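Local coordinates for protein diacylglycerol lipase (Aspergillus oryzae, PDB 5XK2) that probably hydrolyses the ester bonds of mono- and diacylglycerols as a class 3 lipase of the alpha/beta-hydrolase fold, at residues R167-Y178 and F191-F201. Numbering follows the deposited sequence.
Sequences RTKNYDAILYAY and FITNQGNNYRF
Arg167 sets CG beside its backbone N (chi1 -71°) and runs extended from CG to NE, which carries its guanidinium to Gln195 at the end of helix 186-195 and Asn198 at the start of strand 198-203. NH1 and NH2 grip Asn198 OD1 end-on, each at 2.9 Å, with NH1 on a lone pair and NH2 above the carbonyl plane. NH1 also bonds Gln195 OE1 at 3.0 Å, while NE and NH2 hold Ala173 O from one face of its plane. Five bonds in the guanidinium plane fix its rotation, suiting arginine's flat group with five N-H donors. Asn198 suits its place because ND2 donates to Ile192 O while OD1 accepts; Gln195 likewise, NE2 donating to Ala164 O.

Beyond the arginine, strands 173-178 and 198-203 pair in parallel, from Leu175 N to Asn197 O (2.9 Å) through to Phe201 N and Ala177 O. On one face, the Tyr178 and Phe201 rings lie nearly parallel but slid apart (centroids 4.6 Å), packed against helix 14-27; Tyr178 adds a hydroxyl for Phe18 O, Phe201 a purely apolar ring.

The contact closes a beta-alpha-beta unit, and the probably cationic arginine ties the end of helix 154-168 to Ala173, Gln195 and Asn198 through neutral oxygens.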
ATOM      1  N   ARG A 167      21.676  12.040  19.450  1.00  9.56           N
ATOM      2  CA  ARG A 167      21.737  12.802  20.682  1.00  8.07           C
ATOM      3  C   ARG A 167      22.598  12.122  21.737  1.00 10.02           C
ATOM      4  O   ARG A 167      23.285  12.810  22.481  1.00 11.85           O
ATOM      5  CB  ARG A 167      20.329  13.026  21.251  1.00  7.60           C
ATOM      6  CG  ARG A 167      19.502  14.002  20.422  1.00  8.77           C
ATOM      7  CD  ARG A 167      18.029  13.734  20.746  1.00  7.79           C
ATOM      8  NE  ARG A 167      17.157  14.573  19.931  1.00  8.98           N
ATOM      9  CZ  ARG A 167      15.842  14.405  19.870  1.00  8.88           C
ATOM     10  NH1 ARG A 167      15.275  13.391  20.514  1.00 10.43           N
ATOM     11  NH2 ARG A 167      15.109  15.227  19.130  1.00  9.22           N
ATOM     12  N   THR A 168      22.574  10.795  21.785  1.00  9.41           N
ATOM     13  CA  THR A 168      23.417  10.090  22.767  1.00 10.51           C
ATOM     14  C   THR A 168      24.895  10.237  22.403  1.00 13.12           C
ATOM     15  O   THR A 168      25.775   9.955  23.211  1.00 11.71           O
ATOM     16  CB  THR A 168      23.070   8.589  22.895  1.00  9.73           C
ATOM     17  OG1 THR A 168      23.436   7.854  21.711  1.00 11.87           O
ATOM     18  CG2 THR A 168      21.583   8.390  23.190  1.00 11.55           C
ATOM     19  N   LYS A 169      25.150  10.627  21.159  1.00 12.53           N
ATOM     20  CA  LYS A 169      26.498  10.869  20.649  1.00 13.84           C
ATOM     21  C   LYS A 169      26.895  12.350  20.667  1.00 14.98           C
ATOM     22  O   LYS A 169      27.862  12.743  20.013  1.00 18.97           O
ATOM     23  CB  LYS A 169      26.626  10.269  19.251  1.00 13.57           C
ATOM     24  CG  LYS A 169      26.470   8.751  19.219  1.00 15.01           C
ATOM     25  CD  LYS A 169      26.477   8.250  17.772  1.00 19.03           C
ATOM     26  CE  LYS A 169      26.144   6.774  17.645  1.00 25.79           C
ATOM     27  NZ  LYS A 169      26.496   5.968  18.836  1.00 38.80           N
ATOM     28  N   ASN A 170      26.091  13.165  21.343  1.00 11.56           N
ATOM     29  CA  ASN A 170      26.295  14.608  21.569  1.00 14.29           C
ATOM     30  C   ASN A 170      25.845  15.519  20.435  1.00 17.61           C
ATOM     31  O   ASN A 170      26.051  16.733  20.521  1.00 22.14           O
ATOM     32  CB  ASN A 170      27.763  14.977  21.892  1.00 16.47           C
ATOM     33  CG  ASN A 170      28.364  14.127  22.989  1.00 18.28           C
ATOM     34  OD1 ASN A 170      29.481  13.643  22.850  1.00 21.12           O
ATOM     35  ND2 ASN A 170      27.636  13.946  24.086  1.00 20.58           N
ATOM     36  N   TYR A 171      25.276  14.968  19.360  1.00 13.63           N
ATOM     37  CA  TYR A 171      24.748  15.830  18.302  1.00 12.22           C
ATOM     38  C   TYR A 171      23.394  16.354  18.765  1.00 14.74           C
ATOM     39  O   TYR A 171      22.539  15.561  19.145  1.00 19.21           O
ATOM     40  CB  TYR A 171      24.604  15.062  16.970  1.00 13.32           C
ATOM     41  CG  TYR A 171      25.893  14.463  16.465  1.00 14.15           C
ATOM     42  CD1 TYR A 171      26.770  15.201  15.655  1.00 16.80           C
ATOM     43  CD2 TYR A 171      26.252  13.159  16.804  1.00 15.38           C
ATOM     44  CE1 TYR A 171      27.971  14.642  15.206  1.00 16.23           C
ATOM     45  CE2 TYR A 171      27.442  12.605  16.369  1.00 18.48           C
ATOM     46  CZ  TYR A 171      28.298  13.348  15.570  1.00 22.14           C
ATOM     47  OH  TYR A 171      29.478  12.771  15.160  1.00 18.83           O
ATOM     48  N   ASP A 172      23.155  17.654  18.701  1.00 14.38           N
ATOM     49  CA  ASP A 172      21.968  18.119  19.380  1.00 16.86           C
ATOM     50  C   ASP A 172      20.859  18.127  18.339  1.00 13.09           C
ATOM     51  O   ASP A 172      20.331  19.173  17.963  1.00 16.70           O
ATOM     52  CB  ASP A 172      22.269  19.523  19.937  1.00 20.22           C
ATOM     53  CG  ASP A 172      21.133  20.126  20.738  1.00 28.08           C
ATOM     54  OD1 ASP A 172      20.374  19.372  21.378  1.00 26.16           O
ATOM     55  OD2 ASP A 172      21.021  21.376  20.734  1.00 33.17           O
ATOM     56  N   ALA A 173      20.326  16.938  18.089  1.00 13.63           N
ATOM     57  CA  ALA A 173      19.421  16.775  16.942  1.00 11.66           C
ATOM     58  C   ALA A 173      18.025  17.284  17.275  1.00 11.56           C
ATOM     59  O   ALA A 173      17.509  17.016  18.362  1.00 12.72           O
ATOM     60  CB  ALA A 173      19.361  15.329  16.523  1.00 12.63           C
ATOM     61  N   ILE A 174      17.447  18.048  16.350  1.00  8.95           N
ATOM     62  CA  ILE A 174      16.066  18.500  16.443  1.00  7.08           C
ATOM     63  C   ILE A 174      15.249  17.613  15.515  1.00 11.16           C
ATOM     64  O   ILE A 174      15.559  17.511  14.312  1.00 12.74           O
ATOM     65  CB  ILE A 174      15.897  19.970  15.994  1.00  9.06           C
ATOM     66  CG1 ILE A 174      16.976  20.893  16.581  1.00 14.43           C
ATOM     67  CG2 ILE A 174      14.474  20.461  16.290  1.00 12.37           C
ATOM     68  CD1 ILE A 174      17.019  20.913  18.089  1.00 19.91           C
ATOM     69  N   LEU A 175      14.214  16.977  16.050  1.00  8.15           N
ATOM     70  CA  LEU A 175      13.473  15.971  15.281  1.00  7.45           C
ATOM     71  C   LEU A 175      12.166  16.511  14.728  1.00  9.36           C
ATOM     72  O   LEU A 175      11.332  16.986  15.487  1.00  8.78           O
ATOM     73  CB  LEU A 175      13.178  14.758  16.173  1.00  6.91           C
ATOM     74  CG  LEU A 175      12.249  13.689  15.580  1.00  9.20           C
ATOM     75  CD1 LEU A 175      12.855  13.007  14.322  1.00  9.74           C
ATOM     76  CD2 LEU A 175      11.898  12.630  16.650  1.00 11.11           C
ATOM     77  N   TYR A 176      11.980  16.436  13.412  1.00  6.36           N
ATOM     78  CA  TYR A 176      10.657  16.680  12.836  1.00  8.95           C
ATOM     79  C   TYR A 176      10.188  15.392  12.195  1.00  9.58           C
ATOM     80  O   TYR A 176      10.717  14.974  11.161  1.00 10.47           O
ATOM     81  CB  TYR A 176      10.674  17.835  11.816  1.00  9.22           C
ATOM     82  CG  TYR A 176      11.052  19.177  12.416  1.00 10.04           C
ATOM     83  CD1 TYR A 176      12.389  19.497  12.664  1.00 11.23           C
ATOM     84  CD2 TYR A 176      10.079  20.091  12.786  1.00 10.16           C
ATOM     85  CE1 TYR A 176      12.743  20.730  13.230  1.00 11.67           C
ATOM     86  CE2 TYR A 176      10.417  21.307  13.357  1.00  9.81           C
ATOM     87  CZ  TYR A 176      11.746  21.625  13.559  1.00 11.80           C
ATOM     88  OH  TYR A 176      12.080  22.834  14.123  1.00 12.88           O
ATOM     89  N   ALA A 177       9.209  14.748  12.822  1.00  6.99           N
ATOM     90  CA  ALA A 177       8.760  13.436  12.368  1.00  7.45           C
ATOM     91  C   ALA A 177       7.314  13.518  11.923  1.00  9.11           C
ATOM     92  O   ALA A 177       6.400  13.357  12.720  1.00 10.02           O
ATOM     93  CB  ALA A 177       8.922  12.425  13.497  1.00  8.56           C
ATOM     94  N   TYR A 178       7.115  13.667  10.624  1.00  6.96           N
ATOM     95  CA  TYR A 178       5.766  13.908  10.105  1.00  7.29           C
ATOM     96  C   TYR A 178       5.123  12.576   9.784  1.00  9.65           C
ATOM     97  O   TYR A 178       5.647  11.844   8.966  1.00  9.84           O
ATOM     98  CB  TYR A 178       5.829  14.785   8.849  1.00  7.78           C
ATOM     99  CG  TYR A 178       6.400  16.165   9.092  1.00  6.90           C
ATOM    100  CD1 TYR A 178       5.565  17.217   9.483  1.00  6.98           C
ATOM    101  CD2 TYR A 178       7.767  16.423   8.925  1.00  5.28           C
ATOM    102  CE1 TYR A 178       6.075  18.499   9.721  1.00  7.58           C
ATOM    103  CE2 TYR A 178       8.283  17.696   9.142  1.00  7.65           C
ATOM    104  CZ  TYR A 178       7.436  18.726   9.548  1.00  7.14           C
ATOM    105  OH  TYR A 178       7.966  19.986   9.762  1.00  9.89           O
ATOM    106  N   PHE A 191      12.641   7.828  27.166  1.00  9.20           N
ATOM    107  CA  PHE A 191      13.989   8.352  26.968  1.00 11.29           C
ATOM    108  C   PHE A 191      14.037   9.410  25.860  1.00  9.81           C
ATOM    109  O   PHE A 191      14.579  10.504  26.063  1.00 10.92           O
ATOM    110  CB  PHE A 191      14.943   7.195  26.650  1.00 12.79           C
ATOM    111  CG  PHE A 191      16.373   7.614  26.444  1.00 10.36           C
ATOM    112  CD1 PHE A 191      17.141   8.071  27.502  1.00 15.68           C
ATOM    113  CD2 PHE A 191      16.952   7.528  25.191  1.00 10.72           C
ATOM    114  CE1 PHE A 191      18.473   8.441  27.308  1.00 20.30           C
ATOM    115  CE2 PHE A 191      18.279   7.906  24.986  1.00 13.54           C
ATOM    116  CZ  PHE A 191      19.036   8.364  26.040  1.00 14.69           C
ATOM    117  N   ILE A 192      13.464   9.091  24.700  1.00  8.47           N
ATOM    118  CA  ILE A 192      13.512  10.022  23.568  1.00  7.72           C
ATOM    119  C   ILE A 192      12.740  11.299  23.898  1.00  7.19           C
ATOM    120  O   ILE A 192      13.209  12.410  23.666  1.00 10.06           O
ATOM    121  CB  ILE A 192      12.964   9.369  22.289  1.00  8.12           C
ATOM    122  CG1 ILE A 192      13.830   8.154  21.918  1.00 12.35           C
ATOM    123  CG2 ILE A 192      12.894  10.410  21.158  1.00 10.91           C
ATOM    124  CD1 ILE A 192      13.321   7.388  20.698  1.00 10.80           C
ATOM    125  N   THR A 193      11.550  11.127  24.468  1.00  8.86           N
ATOM    126  CA  THR A 193      10.712  12.252  24.866  1.00  8.42           C
ATOM    127  C   THR A 193      11.473  13.226  25.761  1.00  8.04           C
ATOM    128  O   THR A 193      11.436  14.441  25.572  1.00  8.45           O
ATOM    129  CB  THR A 193       9.448  11.720  25.599  1.00 10.52           C
ATOM    130  OG1 THR A 193       8.666  10.979  24.657  1.00  8.98           O
ATOM    131  CG2 THR A 193       8.603  12.857  26.212  1.00  9.53           C
ATOM    132  N   ASN A 194      12.177  12.688  26.757  1.00  9.73           N
ATOM    133  CA  ASN A 194      12.843  13.570  27.691  1.00  7.84           C
ATOM    134  C   ASN A 194      14.179  14.113  27.183  1.00  9.43           C
ATOM    135  O   ASN A 194      14.781  14.970  27.824  1.00 12.76           O
ATOM    136  CB  ASN A 194      12.998  12.854  29.029  1.00  8.57           C
ATOM    137  CG  ASN A 194      11.675  12.797  29.771  1.00 10.64           C
ATOM    138  OD1 ASN A 194      11.099  13.830  30.049  1.00 16.30           O
ATOM    139  ND2 ASN A 194      11.190  11.601  30.063  1.00 13.43           N
ATOM    140  N   GLN A 195      14.600  13.691  25.993  1.00  9.63           N
ATOM    141  CA  GLN A 195      15.693  14.393  25.314  1.00  8.26           C
ATOM    142  C   GLN A 195      15.249  15.770  24.825  1.00 10.74           C
ATOM    143  O   GLN A 195      16.075  16.667  24.601  1.00 13.00           O
ATOM    144  CB  GLN A 195      16.205  13.576  24.119  1.00  8.67           C
ATOM    145  CG  GLN A 195      16.924  12.293  24.490  1.00 10.15           C
ATOM    146  CD  GLN A 195      17.295  11.471  23.257  1.00  9.65           C
ATOM    147  OE1 GLN A 195      16.534  11.396  22.287  1.00  9.94           O
ATOM    148  NE2 GLN A 195      18.472  10.854  23.297  1.00 10.81           N
ATOM    149  N   GLY A 196      13.942  15.934  24.627  1.00  9.53           N
ATOM    150  CA  GLY A 196      13.405  17.181  24.122  1.00  8.34           C
ATOM    151  C   GLY A 196      13.647  17.393  22.638  1.00 11.39           C
ATOM    152  O   GLY A 196      14.243  16.539  21.968  1.00 10.36           O
ATOM    153  N   ASN A 197      13.200  18.545  22.150  1.00  9.45           N
ATOM    154  CA  ASN A 197      13.364  18.927  20.732  1.00  7.60           C
ATOM    155  C   ASN A 197      12.761  17.891  19.799  1.00  7.82           C
ATOM    156  O   ASN A 197      13.353  17.566  18.768  1.00  8.64           O
ATOM    157  CB  ASN A 197      14.847  19.126  20.380  1.00 12.29           C
ATOM    158  CG  ASN A 197      15.530  20.195  21.228  1.00 19.83           C
ATOM    159  OD1 ASN A 197      16.591  19.946  21.819  1.00 24.99           O
ATOM    160  ND2 ASN A 197      14.936  21.370  21.294  1.00 16.56           N
ATOM    161  N   ASN A 198      11.586  17.386  20.171  1.00 10.22           N
ATOM    162  CA  ASN A 198      10.825  16.428  19.370  1.00  6.84           C
ATOM    163  C   ASN A 198       9.559  17.031  18.810  1.00  8.30           C
ATOM    164  O   ASN A 198       8.696  17.483  19.572  1.00  9.67           O
ATOM    165  CB  ASN A 198      10.441  15.218  20.205  1.00  7.00           C
ATOM    166  CG  ASN A 198      11.653  14.508  20.782  1.00  9.96           C
ATOM    167  OD1 ASN A 198      12.558  14.146  20.050  1.00  9.94           O
ATOM    168  ND2 ASN A 198      11.667  14.319  22.101  1.00  9.97           N
ATOM    169  N   TYR A 199       9.423  17.027  17.487  1.00  6.90           N
ATOM    170  CA  TYR A 199       8.159  17.450  16.886  1.00  7.96           C
ATOM    171  C   TYR A 199       7.615  16.338  16.006  1.00  8.93           C
ATOM    172  O   TYR A 199       7.933  16.240  14.807  1.00 10.40           O
ATOM    173  CB  TYR A 199       8.383  18.744  16.088  1.00  7.94           C
ATOM    174  CG  TYR A 199       9.053  19.771  16.953  1.00 10.59           C
ATOM    175  CD1 TYR A 199       8.311  20.489  17.886  1.00 10.53           C
ATOM    176  CD2 TYR A 199      10.425  19.996  16.878  1.00 13.39           C
ATOM    177  CE1 TYR A 199       8.935  21.411  18.744  1.00 13.61           C
ATOM    178  CE2 TYR A 199      11.055  20.928  17.723  1.00 15.02           C
ATOM    179  CZ  TYR A 199      10.285  21.629  18.653  1.00 20.96           C
ATOM    180  OH  TYR A 199      10.857  22.554  19.503  1.00 21.07           O
ATOM    181  N   ARG A 200       6.692  15.580  16.586  1.00  7.89           N
ATOM    182  CA  ARG A 200       6.071  14.451  15.912  1.00  7.86           C
ATOM    183  C   ARG A 200       4.642  14.825  15.559  1.00  8.81           C
ATOM    184  O   ARG A 200       3.885  15.293  16.422  1.00  9.43           O
ATOM    185  CB  ARG A 200       6.091  13.191  16.793  1.00  8.70           C
ATOM    186  CG  ARG A 200       5.354  12.001  16.119  1.00  8.46           C
ATOM    187  CD  ARG A 200       5.385  10.751  16.993  1.00  8.26           C
ATOM    188  NE  ARG A 200       4.616  10.902  18.240  1.00  8.67           N
ATOM    189  CZ  ARG A 200       3.288  10.798  18.343  1.00  8.89           C
ATOM    190  NH1 ARG A 200       2.543  10.539  17.264  1.00  9.25           N
ATOM    191  NH2 ARG A 200       2.703  10.925  19.543  1.00  8.74           N
ATOM    192  N   PHE A 201       4.283  14.632  14.292  1.00  7.54           N
ATOM    193  CA  PHE A 201       2.973  15.055  13.790  1.00  6.64           C
ATOM    194  C   PHE A 201       2.077  13.907  13.410  1.00  9.20           C
ATOM    195  O   PHE A 201       2.528  12.874  12.927  1.00  9.01           O
ATOM    196  CB  PHE A 201       3.152  15.963  12.566  1.00  8.39           C
ATOM    197  CG  PHE A 201       3.914  17.212  12.876  1.00  9.81           C
ATOM    198  CD1 PHE A 201       5.295  17.205  12.857  1.00  8.39           C
ATOM    199  CD2 PHE A 201       3.250  18.379  13.204  1.00  9.58           C
ATOM    200  CE1 PHE A 201       6.022  18.360  13.149  1.00 10.03           C
ATOM    201  CE2 PHE A 201       3.954  19.529  13.517  1.00 10.47           C
ATOM    202  CZ  PHE A 201       5.350  19.518  13.492  1.00  9.51           C
TER
HETATM  203  O   HOH W   1      18.509  20.836  23.753  1.00 40.62           O